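Local atomic coordinates of GH26C (Muricauda sp. MAR_2010_75, PDB entry 6Q78), a protein that probably hydrolyses internal beta-1,4-mannosidic linkages of mannans, as an endo-beta-mannanase of glycoside hydrolase family 26. Residues Phe251-Leu256 against Asp288-Ile293; Arg161-Gly166 against Leu183-Pro188; Glu280-Tyr285 against Ser321-Glu326. All blocks are in the same frame, centred on the assembly; numbering follows the deposited sequence.

In the fold
The three contacts lie within one family 26 catalytic barrel, on the layer of helices and loops around its parallel sheet. Contact 2 closes before contact 1 opens, whereas contacts 1 and 3 alternate along the chain: 251-256, 280-285, 288-293, 321-326. The centres of contacts 1 and 3 are about 15 Å apart, and Val-291 packs on Tyr-285 where they join. Contacts 1 and 2, with centres about 19 Å apart, meet where Phe-251 touches Pro-188, and helix 242-259 also receives Leu-183 and Ile-186. Contacts 2 and 3 do not touch, their centres lying about 28 Å apart. Segments of contact 1 thus touch segments of both the others, so the three are neighbours on the barrel wall.

Contact 1: Phe251-Leu256 against Asp288-Ile293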
# COMPACT_ATOMS: atom_id res chain seq x y z
N PHE A 251 -18.59 -2.08 -5.70
CA PHE A 251 -19.45 -1.53 -4.66
C PHE A 251 -18.66 -0.64 -3.72
O PHE A 251 -19.11 0.46 -3.36
CB PHE A 251 -20.13 -2.64 -3.85
CG PHE A 251 -20.87 -2.09 -2.69
CD1 PHE A 251 -22.15 -1.58 -2.87
CD2 PHE A 251 -20.27 -2.04 -1.44
CE1 PHE A 251 -22.81 -1.02 -1.80
CE2 PHE A 251 -20.93 -1.46 -0.38
CZ PHE A 251 -22.20 -0.95 -0.55
N THR A 252 -17.46 -1.09 -3.33
CA THR A 252 -16.69 -0.36 -2.33
C THR A 252 -16.24 0.99 -2.87
O THR A 252 -16.35 2.02 -2.18
CB THR A 252 -15.49 -1.21 -1.92
OG1 THR A 252 -15.97 -2.41 -1.32
CG2 THR A 252 -14.63 -0.50 -0.90
N VAL A 253 -15.69 1.00 -4.09
CA VAL A 253 -15.25 2.29 -4.65
C VAL A 253 -16.43 3.25 -4.76
O VAL A 253 -16.33 4.43 -4.39
CB VAL A 253 -14.57 2.05 -6.00
CG1 VAL A 253 -14.32 3.38 -6.72
CG2 VAL A 253 -13.26 1.31 -5.76
N THR A 254 -17.55 2.78 -5.32
CA THR A 254 -18.68 3.67 -5.54
C THR A 254 -19.27 4.16 -4.22
O THR A 254 -19.67 5.32 -4.11
CB THR A 254 -19.70 2.93 -6.40
OG1 THR A 254 -19.11 2.65 -7.68
CG2 THR A 254 -20.98 3.74 -6.59
N TYR A 255 -19.33 3.29 -3.21
CA TYR A 255 -19.90 3.73 -1.94
C TYR A 255 -19.04 4.80 -1.29
O TYR A 255 -19.56 5.80 -0.78
CB TYR A 255 -20.08 2.53 -1.02
CG TYR A 255 -21.03 2.78 0.14
CD1 TYR A 255 -22.39 2.84 -0.06
CD2 TYR A 255 -20.57 2.93 1.44
CE1 TYR A 255 -23.27 3.07 0.98
CE2 TYR A 255 -21.45 3.13 2.51
CZ TYR A 255 -22.79 3.22 2.26
OH TYR A 255 -23.68 3.44 3.31
N LEU A 256 -17.71 4.61 -1.32
CA LEU A 256 -16.82 5.62 -0.74
C LEU A 256 -16.81 6.92 -1.55
O LEU A 256 -16.97 8.01 -0.98
CB LEU A 256 -15.40 5.08 -0.69
CG LEU A 256 -15.22 4.04 0.43
CD1 LEU A 256 -13.92 3.29 0.23
CD2 LEU A 256 -15.19 4.75 1.77
N ASP A 288 -10.81 -0.32 -15.33
CA ASP A 288 -10.04 0.92 -15.31
C ASP A 288 -10.79 2.05 -14.62
O ASP A 288 -10.16 3.00 -14.14
CB ASP A 288 -9.72 1.36 -16.75
CG ASP A 288 -8.71 0.45 -17.46
OD1 ASP A 288 -8.00 -0.33 -16.81
OD2 ASP A 288 -8.64 0.56 -18.72
N ASP A 289 -12.12 2.01 -14.59
CA ASP A 289 -12.89 3.03 -13.86
C ASP A 289 -12.80 2.90 -12.34
O ASP A 289 -13.35 3.74 -11.63
CB ASP A 289 -14.38 2.96 -14.27
CG ASP A 289 -14.60 3.35 -15.70
OD1 ASP A 289 -15.67 3.02 -16.24
OD2 ASP A 289 -13.70 3.98 -16.29
N PHE A 290 -12.13 1.88 -11.84
CA PHE A 290 -12.15 1.56 -10.42
C PHE A 290 -10.78 1.50 -9.78
O PHE A 290 -10.70 1.33 -8.56
CB PHE A 290 -12.88 0.22 -10.22
CG PHE A 290 -14.33 0.28 -10.56
CD1 PHE A 290 -15.24 0.83 -9.67
CD2 PHE A 290 -14.78 -0.12 -11.81
CE1 PHE A 290 -16.58 0.94 -10.00
CE2 PHE A 290 -16.13 -0.04 -12.13
CZ PHE A 290 -17.02 0.50 -11.23
N VAL A 291 -9.70 1.66 -10.54
CA VAL A 291 -8.34 1.47 -10.02
C VAL A 291 -7.49 2.64 -10.50
O VAL A 291 -7.50 2.96 -11.69
CB VAL A 291 -7.75 0.14 -10.51
CG1 VAL A 291 -6.28 0.08 -10.13
CG2 VAL A 291 -8.52 -1.05 -9.93
N ASP A 292 -6.72 3.23 -9.57
CA ASP A 292 -5.73 4.27 -9.90
C ASP A 292 -4.30 3.73 -9.92
O ASP A 292 -3.48 4.16 -10.75
CB ASP A 292 -5.75 5.36 -8.84
CG ASP A 292 -7.04 6.20 -8.87
OD1 ASP A 292 -7.34 6.77 -9.97
OD2 ASP A 292 -7.71 6.28 -7.82
N ILE A 293 -3.98 2.84 -8.97
CA ILE A 293 -2.65 2.29 -8.81
C ILE A 293 -2.72 0.78 -9.03
O ILE A 293 -3.52 0.10 -8.39
CB ILE A 293 -2.06 2.62 -7.43
CG1 ILE A 293 -1.77 4.13 -7.38
CG2 ILE A 293 -0.79 1.76 -7.19
CD1 ILE A 293 -1.97 4.81 -6.02
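Val-253 is the first residue of helix segment 251-256 to reach Phe-290, and it does so with its whole branched end. Val-253 CB lies 3.9 Å from Phe-290 CD1, in the plane of the ring and at its edge. With CG1 anti to the backbone N (chi1 170°), that methyl also comes beside CD1. The other branch turns to the loop backbone, where Val-253 CG2 lies 3.8 Å from Phe-290 O. This carbonyl oxygen is buried here without a polar partner in the model. One residue on, Thr-254 meets the same ring edge: its OG1 is 3.8 Å from Phe-290 CE1. The hydroxyl is hydrogen-bonded to Gln-250 O one helical turn back, so its approach to the ring is van der Waals packing. Phe-290 therefore presents a rim, with Val-253 and Thr-254 at adjacent ring carbons, and its side chain also rests on Gln-250. The Val-253 side chain also touches Phe-267 of strand 265-269 and Val-58. The segment 288-293 leads directly into strand 293-298, neighbour of 265-269 in the parallel sheet. An outer helix packed against the loop that enters a following strand is an arrangement of the (beta/alpha)8 (TIM) barrel, here on the side where the strands begin.

Contact 2: Arg161-Gly166 against Leu183-Pro188; sequences REPFEG and LKSILP
Pro-163 and Phe-164 pack side by side on Ser-185 and Ile-186. The purely apolar part is Pro-163 CG against Ile-186 CG2, 3.9 Å apart, the two side chains crossing at about a right angle. Phe-164 adds the far end of its ring: CZ comes within 3.7 Å of Ser-185 CB, which approaches obliquely, and the ring also meets Phe-177 edge-to-face. Replacing Phe-164 by alanine is likely to leave Ser-185 CB and the Phe-177 ring without their aromatic neighbour and open a gap between loop and helix.

Polar groups border this packing. Ser-185 OG, placed between the backbone N and the carbonyl carbon (chi1 79°), lies 3.5 Å from Pro-163 CG and is hydrogen-bonded to Ala-182 O and Asn-192 ND2. Within the loop, the Glu-162 carboxylate takes one backbone N-H on each oxygen: Phe-164 N is 2.8 Å from OE2, above the carboxylate plane, and Glu-165 N is 2.7 Å from OE1, on the syn side but tilted 31° out of that plane. Together with the Gly-166 N to Glu-162 O bond, these fix the turn that carries Pro-163 and Phe-164. The contact folds the loop that follows strand 153-157 onto helix 176-186, within a long beta-to-alpha connection of the TIM barrel.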
# COMPACT_ATOMS: atom_id res chain seq x y z
N ARG A 161 -11.03 -7.66 9.84
CA ARG A 161 -11.46 -8.89 10.50
C ARG A 161 -12.82 -9.31 9.96
O ARG A 161 -13.70 -8.48 9.72
CB ARG A 161 -11.48 -8.71 12.03
CG ARG A 161 -10.07 -8.49 12.56
CD ARG A 161 -10.05 -8.15 14.05
NE ARG A 161 -8.78 -7.51 14.37
CZ ARG A 161 -7.66 -8.15 14.67
NH1 ARG A 161 -7.63 -9.48 14.72
NH2 ARG A 161 -6.55 -7.44 14.91
N GLU A 162 -13.00 -10.61 9.79
CA GLU A 162 -14.16 -11.12 9.09
C GLU A 162 -15.43 -10.76 9.87
O GLU A 162 -15.40 -10.63 11.10
CB GLU A 162 -14.04 -12.63 8.89
CG GLU A 162 -14.14 -13.50 10.18
CD GLU A 162 -15.56 -13.65 10.67
OE1 GLU A 162 -15.76 -13.79 11.92
OE2 GLU A 162 -16.47 -13.63 9.81
N PRO A 163 -16.56 -10.61 9.17
CA PRO A 163 -17.71 -9.89 9.74
C PRO A 163 -18.56 -10.67 10.73
O PRO A 163 -19.28 -10.04 11.52
CB PRO A 163 -18.55 -9.51 8.50
CG PRO A 163 -18.23 -10.63 7.53
CD PRO A 163 -16.74 -10.85 7.73
N PHE A 164 -18.52 -12.00 10.72
CA PHE A 164 -19.43 -12.75 11.58
C PHE A 164 -19.07 -12.58 13.05
O PHE A 164 -19.95 -12.41 13.90
CB PHE A 164 -19.45 -14.23 11.19
CG PHE A 164 -20.16 -14.50 9.90
CD1 PHE A 164 -21.54 -14.55 9.85
CD2 PHE A 164 -19.44 -14.71 8.73
CE1 PHE A 164 -22.21 -14.79 8.65
CE2 PHE A 164 -20.08 -14.96 7.53
CZ PHE A 164 -21.47 -15.02 7.49
N GLU A 165 -17.78 -12.68 13.38
CA GLU A 165 -17.36 -12.49 14.76
C GLU A 165 -16.38 -11.35 14.94
O GLU A 165 -16.16 -10.91 16.08
CB GLU A 165 -16.79 -13.79 15.36
CG GLU A 165 -17.86 -14.90 15.52
CD GLU A 165 -17.34 -16.19 16.18
OE1 GLU A 165 -16.11 -16.39 16.27
OE2 GLU A 165 -18.19 -17.01 16.60
N GLY A 166 -15.80 -10.82 13.86
CA GLY A 166 -14.95 -9.65 14.00
C GLY A 166 -13.62 -9.86 14.68
O GLY A 166 -13.00 -8.88 15.08
N LEU A 183 -16.96 -13.15 2.62
CA LEU A 183 -17.02 -12.17 1.53
C LEU A 183 -18.42 -12.14 0.93
O LEU A 183 -19.01 -11.08 0.74
CB LEU A 183 -15.97 -12.46 0.44
CG LEU A 183 -15.92 -11.37 -0.65
CD1 LEU A 183 -14.50 -11.16 -1.22
CD2 LEU A 183 -16.85 -11.67 -1.78
N LYS A 184 -18.99 -13.31 0.67
CA LYS A 184 -20.36 -13.34 0.16
C LYS A 184 -21.31 -12.55 1.07
O LYS A 184 -22.23 -11.89 0.58
CB LYS A 184 -20.85 -14.79 -0.01
CG LYS A 184 -20.08 -15.58 -1.07
CD LYS A 184 -20.28 -17.10 -0.93
CE LYS A 184 -19.36 -17.86 -1.88
NZ LYS A 184 -19.48 -19.33 -1.66
N SER A 185 -21.08 -12.61 2.39
CA SER A 185 -22.01 -11.99 3.33
C SER A 185 -21.96 -10.46 3.31
O SER A 185 -22.86 -9.82 3.86
CB SER A 185 -21.80 -12.51 4.75
OG SER A 185 -20.67 -11.85 5.36
N ILE A 186 -20.91 -9.85 2.74
CA ILE A 186 -20.83 -8.39 2.73
C ILE A 186 -21.28 -7.77 1.42
O ILE A 186 -21.36 -6.53 1.33
CB ILE A 186 -19.46 -7.85 3.19
CG1 ILE A 186 -18.37 -8.28 2.21
CG2 ILE A 186 -19.21 -8.24 4.63
CD1 ILE A 186 -17.01 -7.55 2.46
N LEU A 187 -21.59 -8.59 0.42
CA LEU A 187 -22.09 -8.10 -0.85
C LEU A 187 -23.55 -7.69 -0.66
O LEU A 187 -24.20 -8.10 0.31
CB LEU A 187 -22.02 -9.22 -1.87
CG LEU A 187 -20.61 -9.72 -2.22
CD1 LEU A 187 -20.66 -10.93 -3.16
CD2 LEU A 187 -19.85 -8.58 -2.83
N PRO A 188 -24.08 -6.87 -1.55
CA PRO A 188 -25.51 -6.55 -1.49
C PRO A 188 -26.33 -7.84 -1.47
O PRO A 188 -26.07 -8.76 -2.25
CB PRO A 188 -25.74 -5.73 -2.76
CG PRO A 188 -24.39 -5.09 -3.02
CD PRO A 188 -23.38 -6.16 -2.64

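Contact 3: Glu280-Tyr285 against Ser321-Glu326; sequences EYLARY and SDLAEE
Leu-323 pushes one methyl, CD1, against both Tyr-281 and Leu-282, and the two partners receive it differently. Tyr-281 and Leu-323 run past each other in opposite directions, bringing CD2 of the Tyr-281 ring to 3.5 Å from Leu-323 CD1. The methyl approaches this ring obliquely, with CE2 a little farther off. Tyr-281 has CG anti to the backbone N (chi1 -177°), which carries the ring along the flank of Leu-323 and on toward the sheet, where its hydroxyl is hydrogen-bonded to Gly-295 O. Its ring also meets Phe-275 edge-to-face, so the tyrosine is held at its polar end as well as by its ring.

Strand 293-298, which carries Gly-295, is followed, after a loop, by helix 306-327 and then strand 330-336, a beta-alpha-beta unit of the TIM barrel; segment 280-285 comes from the connection that precedes it. Met-294 of that strand touches both Tyr-281 and Leu-323, placing the contact against the outside of the barrel sheet.

Leu-282 meets Leu-323 tip to tip instead. Leu-282 CG lies 4.0 Å from Leu-323 CD1, and Leu-282 CD1 lies 4.0 Å from Leu-323 CD2, so both branches of Leu-323 are used. Leu-282 also opens a type I turn ending at Tyr-285, closed by Tyr-285 N bonded to Leu-282 O at 3.1 Å. Farther along helix 306-327, Arg-327 packs on both Leu-282 and Tyr-285.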
# COMPACT_ATOMS: atom_id res chain seq x y z
N GLU A 280 -3.39 -13.17 -16.32
CA GLU A 280 -3.56 -13.65 -14.95
C GLU A 280 -3.58 -12.50 -13.96
O GLU A 280 -4.37 -12.52 -13.02
CB GLU A 280 -2.54 -14.72 -14.58
CG GLU A 280 -2.87 -15.47 -13.26
CD GLU A 280 -4.27 -16.16 -13.21
OE1 GLU A 280 -4.91 -16.49 -14.25
OE2 GLU A 280 -4.73 -16.42 -12.07
N TYR A 281 -2.75 -11.47 -14.19
CA TYR A 281 -2.81 -10.29 -13.33
C TYR A 281 -4.20 -9.68 -13.35
O TYR A 281 -4.68 -9.18 -12.33
CB TYR A 281 -1.79 -9.25 -13.79
CG TYR A 281 -1.77 -8.05 -12.90
CD1 TYR A 281 -1.08 -8.08 -11.69
CD2 TYR A 281 -2.44 -6.88 -13.25
CE1 TYR A 281 -1.07 -6.95 -10.85
CE2 TYR A 281 -2.44 -5.77 -12.43
CZ TYR A 281 -1.76 -5.81 -11.24
OH TYR A 281 -1.79 -4.66 -10.45
N LEU A 282 -4.85 -9.67 -14.52
CA LEU A 282 -6.14 -9.00 -14.72
C LEU A 282 -7.34 -9.89 -14.39
O LEU A 282 -8.49 -9.42 -14.52
CB LEU A 282 -6.25 -8.48 -16.17
CG LEU A 282 -5.30 -7.34 -16.56
CD1 LEU A 282 -5.27 -7.13 -18.07
CD2 LEU A 282 -5.73 -6.04 -15.90
N ALA A 283 -7.11 -11.13 -13.96
CA ALA A 283 -8.21 -12.07 -13.74
C ALA A 283 -9.33 -11.48 -12.87
O ALA A 283 -10.52 -11.61 -13.21
CB ALA A 283 -7.69 -13.40 -13.18
N ARG A 284 -8.98 -10.88 -11.73
CA ARG A 284 -9.97 -10.30 -10.82
C ARG A 284 -9.92 -8.78 -10.79
O ARG A 284 -10.38 -8.17 -9.82
CB ARG A 284 -9.83 -10.89 -9.41
CG ARG A 284 -10.13 -12.37 -9.40
CD ARG A 284 -9.97 -13.08 -8.02
NE ARG A 284 -10.38 -14.46 -8.24
CZ ARG A 284 -11.27 -15.14 -7.52
NH1 ARG A 284 -11.82 -14.60 -6.45
NH2 ARG A 284 -11.60 -16.38 -7.90
N TYR A 285 -9.34 -8.17 -11.83
CA TYR A 285 -9.26 -6.71 -11.90
C TYR A 285 -10.64 -6.12 -12.16
O TYR A 285 -11.38 -6.60 -13.04
CB TYR A 285 -8.30 -6.37 -13.03
CG TYR A 285 -8.09 -4.90 -13.33
CD1 TYR A 285 -7.30 -4.10 -12.51
CD2 TYR A 285 -8.64 -4.33 -14.47
CE1 TYR A 285 -7.09 -2.75 -12.81
CE2 TYR A 285 -8.45 -2.99 -14.78
CZ TYR A 285 -7.68 -2.21 -13.94
OH TYR A 285 -7.46 -0.87 -14.26
N SER A 321 3.99 -2.87 -14.71
CA SER A 321 4.45 -1.59 -15.26
C SER A 321 3.94 -1.39 -16.69
O SER A 321 3.52 -0.28 -17.06
CB SER A 321 5.98 -1.55 -15.20
OG SER A 321 6.53 -0.44 -15.88
N ASP A 322 3.94 -2.45 -17.51
CA ASP A 322 3.42 -2.33 -18.87
C ASP A 322 1.93 -2.00 -18.87
O ASP A 322 1.47 -1.17 -19.68
CB ASP A 322 3.62 -3.63 -19.66
CG ASP A 322 5.05 -3.82 -20.14
OD1 ASP A 322 5.84 -2.84 -20.15
OD2 ASP A 322 5.36 -4.97 -20.57
N LEU A 323 1.16 -2.65 -18.00
CA LEU A 323 -0.27 -2.37 -17.97
C LEU A 323 -0.54 -0.96 -17.47
O LEU A 323 -1.45 -0.28 -17.98
CB LEU A 323 -0.98 -3.36 -17.06
CG LEU A 323 -1.17 -4.75 -17.63
CD1 LEU A 323 -1.68 -5.64 -16.48
CD2 LEU A 323 -2.15 -4.73 -18.80
N ALA A 324 0.22 -0.49 -16.48
CA ALA A 324 0.06 0.88 -16.01
C ALA A 324 0.39 1.89 -17.11
O ALA A 324 -0.27 2.93 -17.24
CB ALA A 324 0.94 1.11 -14.78
N GLU A 325 1.41 1.62 -17.93
CA GLU A 325 1.69 2.51 -19.06
C GLU A 325 0.52 2.50 -20.04
O GLU A 325 0.07 3.56 -20.49
CB GLU A 325 2.98 2.09 -19.73
CG GLU A 325 4.23 2.45 -18.96
CD GLU A 325 5.45 2.56 -19.85
OE1 GLU A 325 5.57 3.56 -20.59
OE2 GLU A 325 6.28 1.63 -19.82
N GLU A 326 -0.01 1.33 -20.35
CA GLU A 326 -1.08 1.25 -21.35
C GLU A 326 -2.38 1.91 -20.86
O GLU A 326 -3.09 2.55 -21.66
CB GLU A 326 -1.31 -0.21 -21.74
CG GLU A 326 -0.22 -0.71 -22.68
CD GLU A 326 -0.30 -2.19 -22.90
OE1 GLU A 326 0.67 -2.75 -23.46
OE2 GLU A 326 -1.33 -2.79 -22.50